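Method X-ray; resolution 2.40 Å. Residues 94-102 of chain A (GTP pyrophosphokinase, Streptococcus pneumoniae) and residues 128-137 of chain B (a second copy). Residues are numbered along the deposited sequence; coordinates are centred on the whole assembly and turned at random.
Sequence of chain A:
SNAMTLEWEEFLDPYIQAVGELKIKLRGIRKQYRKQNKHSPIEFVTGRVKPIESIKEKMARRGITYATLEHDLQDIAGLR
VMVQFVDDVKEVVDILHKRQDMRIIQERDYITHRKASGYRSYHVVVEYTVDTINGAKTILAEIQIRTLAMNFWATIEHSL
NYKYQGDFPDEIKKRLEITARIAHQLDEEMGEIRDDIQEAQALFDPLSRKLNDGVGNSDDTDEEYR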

ATOM      1  N   ASP A  94     -11.659 -14.602  -7.815  1.00 67.92           N
ATOM      2  CA  ASP A  94     -10.514 -15.514  -7.990  1.00 68.11           C
ATOM      3  C   ASP A  94      -9.167 -14.866  -7.669  1.00 68.11           C
ATOM      4  O   ASP A  94      -8.325 -15.452  -7.006  1.00 66.72           O
ATOM      5  N   ILE A  95      -8.951 -13.664  -8.195  1.00 69.16           N
ATOM      6  CA  ILE A  95      -7.714 -12.940  -7.924  1.00 70.12           C
ATOM      7  C   ILE A  95      -7.573 -12.634  -6.426  1.00 70.32           C
ATOM      8  O   ILE A  95      -6.478 -12.687  -5.924  1.00 71.59           O
ATOM      9  N   LEU A  96      -8.665 -12.309  -5.729  1.00 70.06           N
ATOM     10  CA  LEU A  96      -8.609 -12.078  -4.286  1.00 70.15           C
ATOM     11  C   LEU A  96      -8.255 -13.336  -3.512  1.00 70.86           C
ATOM     12  O   LEU A  96      -7.469 -13.235  -2.568  1.00 71.55           O
ATOM     13  N   HIS A  97      -8.797 -14.504  -3.894  1.00 70.79           N
ATOM     14  CA  HIS A  97      -8.467 -15.763  -3.191  1.00 71.92           C
ATOM     15  C   HIS A  97      -7.006 -16.149  -3.281  1.00 72.42           C
ATOM     16  O   HIS A  97      -6.474 -16.780  -2.405  1.00 72.85           O
ATOM     17  N   LYS A  98      -6.385 -15.764  -4.371  1.00 73.93           N
ATOM     18  CA  LYS A  98      -4.983 -15.971  -4.663  1.00 75.78           C
ATOM     19  C   LYS A  98      -4.034 -15.115  -3.779  1.00 76.16           C
ATOM     20  O   LYS A  98      -2.873 -15.443  -3.631  1.00 76.63           O
ATOM     21  N   ARG A  99      -4.519 -14.007  -3.217  1.00 76.42           N
ATOM     22  CA  ARG A  99      -3.678 -13.086  -2.436  1.00 76.34           C
ATOM     23  C   ARG A  99      -3.313 -13.584  -1.035  1.00 77.36           C
ATOM     24  O   ARG A  99      -4.173 -14.084  -0.289  1.00 77.09           O
ATOM     25  N   GLN A 100      -2.043 -13.414  -0.668  1.00 77.41           N
ATOM     26  CA  GLN A 100      -1.571 -13.840   0.645  1.00 77.16           C
ATOM     27  C   GLN A 100      -1.546 -12.673   1.633  1.00 77.63           C
ATOM     28  O   GLN A 100      -1.091 -12.824   2.737  1.00 77.42           O
ATOM     29  N   ASP A 101      -2.017 -11.493   1.224  1.00 78.12           N
ATOM     30  CA  ASP A 101      -2.043 -10.339   2.125  1.00 78.96           C
ATOM     31  C   ASP A 101      -3.433 -10.133   2.743  1.00 79.42           C
ATOM     32  O   ASP A 101      -3.721  -9.101   3.363  1.00 79.22           O
HETATM   33  N   MSE A 102      -4.298 -11.115   2.557  1.00 79.92           N
HETATM   34  CA  MSE A 102      -5.628 -11.066   3.149  1.00 82.33           C
HETATM   35  C   MSE A 102      -6.175 -12.469   3.301  1.00 79.41           C
HETATM   36  O   MSE A 102      -5.721 -13.424   2.648  1.00 78.12           O
TER
ATOM     37  N   TYR B 128      10.517  -9.872   0.883  1.00 59.76           N
ATOM     38  CA  TYR B 128       9.286  -9.153   0.739  1.00 59.35           C
ATOM     39  C   TYR B 128       8.471  -9.865  -0.319  1.00 59.12           C
ATOM     40  O   TYR B 128       9.014 -10.303  -1.325  1.00 59.77           O
ATOM     41  N   THR B 129       7.180 -10.037  -0.064  1.00 58.50           N
ATOM     42  CA  THR B 129       6.300 -10.762  -0.958  1.00 58.38           C
ATOM     43  C   THR B 129       5.334  -9.780  -1.549  1.00 58.40           C
ATOM     44  O   THR B 129       4.836  -8.898  -0.874  1.00 58.34           O
ATOM     45  N   VAL B 130       5.094  -9.953  -2.833  1.00 58.42           N
ATOM     46  CA  VAL B 130       4.332  -9.031  -3.649  1.00 58.33           C
ATOM     47  C   VAL B 130       3.172  -9.879  -4.204  1.00 58.44           C
ATOM     48  O   VAL B 130       3.373 -11.025  -4.595  1.00 58.19           O
ATOM     49  N   ASP B 131       1.949  -9.360  -4.197  1.00 59.06           N
ATOM     50  CA  ASP B 131       0.854 -10.105  -4.811  1.00 59.60           C
ATOM     51  C   ASP B 131       0.683  -9.667  -6.243  1.00 59.35           C
ATOM     52  O   ASP B 131       0.632  -8.472  -6.539  1.00 59.66           O
ATOM     53  N   THR B 132       0.662 -10.631  -7.151  1.00 59.14           N
ATOM     54  CA  THR B 132       0.416 -10.311  -8.551  1.00 59.05           C
ATOM     55  C   THR B 132      -0.770 -11.122  -9.033  1.00 59.61           C
ATOM     56  O   THR B 132      -1.234 -12.059  -8.347  1.00 59.80           O
ATOM     57  N   ILE B 133      -1.272 -10.761 -10.205  1.00 60.08           N
ATOM     58  CA  ILE B 133      -2.395 -11.476 -10.810  1.00 60.84           C
ATOM     59  C   ILE B 133      -1.945 -12.884 -11.208  1.00 61.39           C
ATOM     60  O   ILE B 133      -2.763 -13.750 -11.500  1.00 61.28           O
ATOM     61  N   ASN B 134      -0.630 -13.092 -11.216  1.00 62.19           N
ATOM     62  CA  ASN B 134      -0.042 -14.410 -11.498  1.00 63.20           C
ATOM     63  C   ASN B 134       0.449 -15.106 -10.241  1.00 62.78           C
ATOM     64  O   ASN B 134       1.282 -15.996 -10.315  1.00 63.76           O
ATOM     65  N   GLY B 135      -0.063 -14.687  -9.091  1.00 62.02           N
ATOM     66  CA  GLY B 135       0.391 -15.216  -7.818  1.00 60.48           C
ATOM     67  C   GLY B 135       1.467 -14.397  -7.115  1.00 59.44           C
ATOM     68  O   GLY B 135       2.079 -13.482  -7.679  1.00 59.35           O
ATOM     69  N   ALA B 136       1.664 -14.762  -5.858  1.00 58.52           N
ATOM     70  CA  ALA B 136       2.629 -14.192  -4.964  1.00 58.04           C
ATOM     71  C   ALA B 136       4.043 -14.470  -5.443  1.00 57.73           C
ATOM     72  O   ALA B 136       4.355 -15.538  -5.960  1.00 57.26           O
ATOM     73  N   LYS B 137       4.895 -13.489  -5.240  1.00 57.70           N
ATOM     74  CA  LYS B 137       6.281 -13.531  -5.652  1.00 58.31           C
ATOM     75  C   LYS B 137       7.059 -12.922  -4.484  1.00 57.66           C
ATOM     76  O   LYS B 137       6.771 -11.811  -4.038  1.00 57.86           O
TER

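The last turn of a helix in chain A and the loop after it pack against a strand end and a type I beta turn, T132(B) to G135(B), in the second copy. D131(B) is the hub. Its CA-to-CB bond points toward chain A, chi1 is m (-78°), and it has the largest area covered by the other stretch.

Both carboxylate oxygens of D131(B) are used. OD1 accepts from the backbone of the loop: Q100(A) N to D131(B) OD1 is 2.9 Å, with an N-H...O angle of 162°. OD2 accepts from the side chain of the same residue: Q100(A) NE2 to D131(B) OD2 is 2.7 Å, also at 162°. Q100(A) thus grips the carboxylate with two donors. Its CA-to-CB bond points toward chain B, and chi1 and chi2 are both p. The side chain also packs: Q100(A) CG lies 3.8 Å from A136(B) CB, and the amide carbon Q100(A) CD lies 3.6 Å from T129(B) CG2. T129(B) is in the m rotamer, and its OG1 is hydrogen-bonded to a residue just outside the stretch.

R99(A) spends its guanidinium mainly within its own chain. R99(A) NE donates to D101(A) OD1 at 2.8 Å, and R99(A) NH2 donates to D101(A) OD2 at 2.6 Å. This is a two-pronged salt bridge. D131(B) CB sits over one face of the guanidinium, 3.5 Å from R99(A) CZ. A long salt bridge, R99(A) NH2 to D131(B) OD2 at 4.0 Å, adds charge attraction only. The oxygen lies well out of the guanidinium plane, and no N-H points at it.

D101(A), with chi1 p, brings a second negative charge close: D101(A) OD1 is 3.5 Å from D131(B) OD2. R99(A), salt-bridged to D101(A) and near D131(B), can offset part of this repulsion. The oxygen of water 2 lies 2.7 Å from D131(B) OD2 and 3.0 Å from D101(A) OD2, the latter a weak contact.

The CA-to-CB bond of K98(A) points toward chain B. Its chi angles run t, t, m, t. The ammonium reaches a backbone carbonyl, with K98(A) NZ donating to I133(B) O at 2.7 Å. On the way the chain passes the glycine of the turn, K98(A) CD to G135(B) N being 3.7 Å. The backbone angles of G135(B) by themselves call for glycine.

The CA-to-CB bond of T132(B) points away from chain A, and its hydroxyl serves its own turn. With chi1 p, T132(B) OG1 donates to G135(B) O at 2.6 Å and accepts from N134(B) N at 3.0 Å. T132(B) O accepts from G135(B) N at 3.0 Å. The oxygen of water 1 lies within hydrogen-bonding reach of T132(B) O at 2.8 Å and, weakly, of I95(A) O at 3.4 Å. Each water has more acceptors in reach than protons, so not all can be served at once.

The apolar contact is loose. I95(A), m and t, meets I133(B), p and t, with I95(A) CD1 4.3 Å from I133(B) CG2.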

ATOM      1  CB  ASP A  94     -10.449 -16.063  -9.436  1.00 68.67           C
ATOM      2  CG  ASP A  94     -11.546 -17.061  -9.741  1.00 69.19           C
ATOM      3  OD1 ASP A  94     -12.228 -17.508  -8.819  1.00 73.90           O
ATOM      4  OD2 ASP A  94     -11.754 -17.392 -10.921  1.00 72.29           O
ATOM      5  CB  ILE A  95      -7.603 -11.636  -8.765  1.00 70.58           C
ATOM      6  CG1 ILE A  95      -7.450 -11.955 -10.253  1.00 70.78           C
ATOM      7  CG2 ILE A  95      -6.383 -10.802  -8.345  1.00 71.62           C
ATOM      8  CD1 ILE A  95      -7.872 -10.754 -11.107  1.00 75.84           C
ATOM      9  CB  LEU A  96      -9.900 -11.433  -3.729  1.00 69.64           C
ATOM     10  CG  LEU A  96     -10.248 -10.068  -4.367  1.00 71.27           C
ATOM     11  CD1 LEU A  96     -11.544  -9.541  -3.807  1.00 71.97           C
ATOM     12  CD2 LEU A  96      -9.117  -9.049  -4.226  1.00 67.92           C
ATOM     13  CB  HIS A  97      -9.327 -16.938  -3.675  1.00 71.47           C
ATOM     14  CG  HIS A  97     -10.693 -16.974  -3.061  1.00 69.86           C
ATOM     15  ND1 HIS A  97     -10.969 -17.635  -1.881  1.00 71.50           N
ATOM     16  CD2 HIS A  97     -11.863 -16.442  -3.478  1.00 67.26           C
ATOM     17  CE1 HIS A  97     -12.253 -17.498  -1.597  1.00 69.78           C
ATOM     18  NE2 HIS A  97     -12.816 -16.783  -2.556  1.00 66.21           N
ATOM     19  CB  LYS A  98      -4.831 -15.545  -6.126  1.00 76.02           C
ATOM     20  CG  LYS A  98      -3.638 -16.030  -6.856  1.00 77.57           C
ATOM     21  CD  LYS A  98      -3.628 -15.476  -8.291  1.00 78.44           C
ATOM     22  CE  LYS A  98      -4.565 -16.238  -9.214  1.00 81.65           C
ATOM     23  NZ  LYS A  98      -4.433 -15.742 -10.615  1.00 81.70           N
ATOM     24  CB  ARG A  99      -4.381 -11.745  -2.304  1.00 75.84           C
ATOM     25  CG  ARG A  99      -4.600 -11.038  -3.632  1.00 76.14           C
ATOM     26  CD  ARG A  99      -5.129  -9.637  -3.389  1.00 75.65           C
ATOM     27  NE  ARG A  99      -4.118  -8.783  -2.765  1.00 76.13           N
ATOM     28  CZ  ARG A  99      -3.303  -7.968  -3.437  1.00 75.95           C
ATOM     29  NH1 ARG A  99      -3.364  -7.877  -4.756  1.00 73.60           N
ATOM     30  NH2 ARG A  99      -2.420  -7.243  -2.778  1.00 77.14           N
ATOM     31  CB  GLN A 100      -0.190 -14.501   0.525  1.00 76.99           C
ATOM     32  CG  GLN A 100       0.872 -13.703  -0.220  1.00 79.90           C
ATOM     33  CD  GLN A 100       1.573 -12.605   0.637  1.00 83.38           C
ATOM     34  OE1 GLN A 100       2.252 -12.915   1.643  1.00 82.86           O
ATOM     35  NE2 GLN A 100       1.441 -11.323   0.207  1.00 79.54           N
ATOM     36  CB  ASP A 101      -1.553  -9.061   1.411  1.00 78.57           C
ATOM     37  CG  ASP A 101      -2.463  -8.641   0.274  1.00 79.90           C
ATOM     38  OD1 ASP A 101      -3.299  -9.457  -0.172  1.00 80.51           O
ATOM     39  OD2 ASP A 101      -2.340  -7.488  -0.198  1.00 82.56           O
HETATM   40  CB  MSE A 102      -6.582 -10.224   2.284  1.00 82.06           C
HETATM   41  CG  MSE A 102      -6.726 -10.755   0.879  1.00 83.44           C
HETATM   42 SE   MSE A 102      -7.827  -9.616  -0.295  1.00 93.95          SE
HETATM   43  CE  MSE A 102      -6.712  -7.855  -0.352  1.00 88.04           C
TER
ATOM     44  CB  TYR B 128       9.580  -7.715   0.327  1.00 60.84           C
ATOM     45  CG  TYR B 128       8.354  -6.841   0.336  1.00 60.99           C
ATOM     46  CD1 TYR B 128       7.779  -6.431   1.539  1.00 61.64           C
ATOM     47  CD2 TYR B 128       7.749  -6.453  -0.855  1.00 61.88           C
ATOM     48  CE1 TYR B 128       6.651  -5.645   1.556  1.00 64.62           C
ATOM     49  CE2 TYR B 128       6.603  -5.653  -0.859  1.00 62.45           C
ATOM     50  CZ  TYR B 128       6.066  -5.253   0.355  1.00 63.66           C
ATOM     51  OH  TYR B 128       4.933  -4.475   0.384  1.00 65.62           O
ATOM     52  CB  THR B 129       5.515 -11.912  -0.259  1.00 58.82           C
ATOM     53  OG1 THR B 129       6.439 -12.838   0.309  1.00 58.35           O
ATOM     54  CG2 THR B 129       4.657 -12.661  -1.270  1.00 58.11           C
ATOM     55  CB  VAL B 130       5.313  -8.472  -4.706  1.00 58.02           C
ATOM     56  CG1 VAL B 130       4.941  -8.817  -6.106  1.00 58.64           C
ATOM     57  CG2 VAL B 130       5.661  -6.981  -4.473  1.00 59.46           C
ATOM     58  CB  ASP B 131      -0.448  -9.986  -4.004  1.00 59.86           C
ATOM     59  CG  ASP B 131      -0.450 -10.896  -2.772  1.00 61.76           C
ATOM     60  OD1 ASP B 131      -0.639 -12.132  -2.901  1.00 63.73           O
ATOM     61  OD2 ASP B 131      -0.234 -10.380  -1.656  1.00 65.66           O
ATOM     62  CB  THR B 132       1.643 -10.582  -9.463  1.00 58.56           C
ATOM     63  OG1 THR B 132       1.715 -11.983  -9.757  1.00 60.84           O
ATOM     64  CG2 THR B 132       2.950 -10.101  -8.828  1.00 57.31           C
ATOM     65  CB  ILE B 133      -2.979 -10.711 -12.040  1.00 61.14           C
ATOM     66  CG1 ILE B 133      -1.871 -10.316 -13.040  1.00 60.10           C
ATOM     67  CG2 ILE B 133      -3.770  -9.470 -11.575  1.00 61.68           C
ATOM     68  CD1 ILE B 133      -2.401  -9.801 -14.384  1.00 60.29           C
ATOM     69  CB  ASN B 134       1.119 -14.278 -12.496  1.00 63.41           C
ATOM     70  CG  ASN B 134       0.656 -13.810 -13.867  1.00 64.64           C
ATOM     71  OD1 ASN B 134       1.341 -13.019 -14.528  1.00 67.97           O
ATOM     72  ND2 ASN B 134      -0.512 -14.286 -14.300  1.00 61.86           N
ATOM     73  CB  ALA B 136       2.418 -14.778  -3.571  1.00 57.80           C
ATOM     74  CB  LYS B 137       6.452 -12.700  -6.937  1.00 59.23           C
ATOM     75  CG  LYS B 137       6.909 -13.471  -8.196  1.00 63.30           C
ATOM     76  CD  LYS B 137       5.794 -14.172  -9.021  1.00 69.17           C
ATOM     77  CE  LYS B 137       5.084 -13.242 -10.040  1.00 73.18           C
ATOM     78  NZ  LYS B 137       5.966 -12.452 -11.005  1.00 75.37           N
TER
HETATM   79  O   HOH W   1      -3.375 -11.659  -6.668  1.00 55.96           O
HETATM   80  O   HOH W   2       0.535  -7.809  -1.126  1.00 58.93           O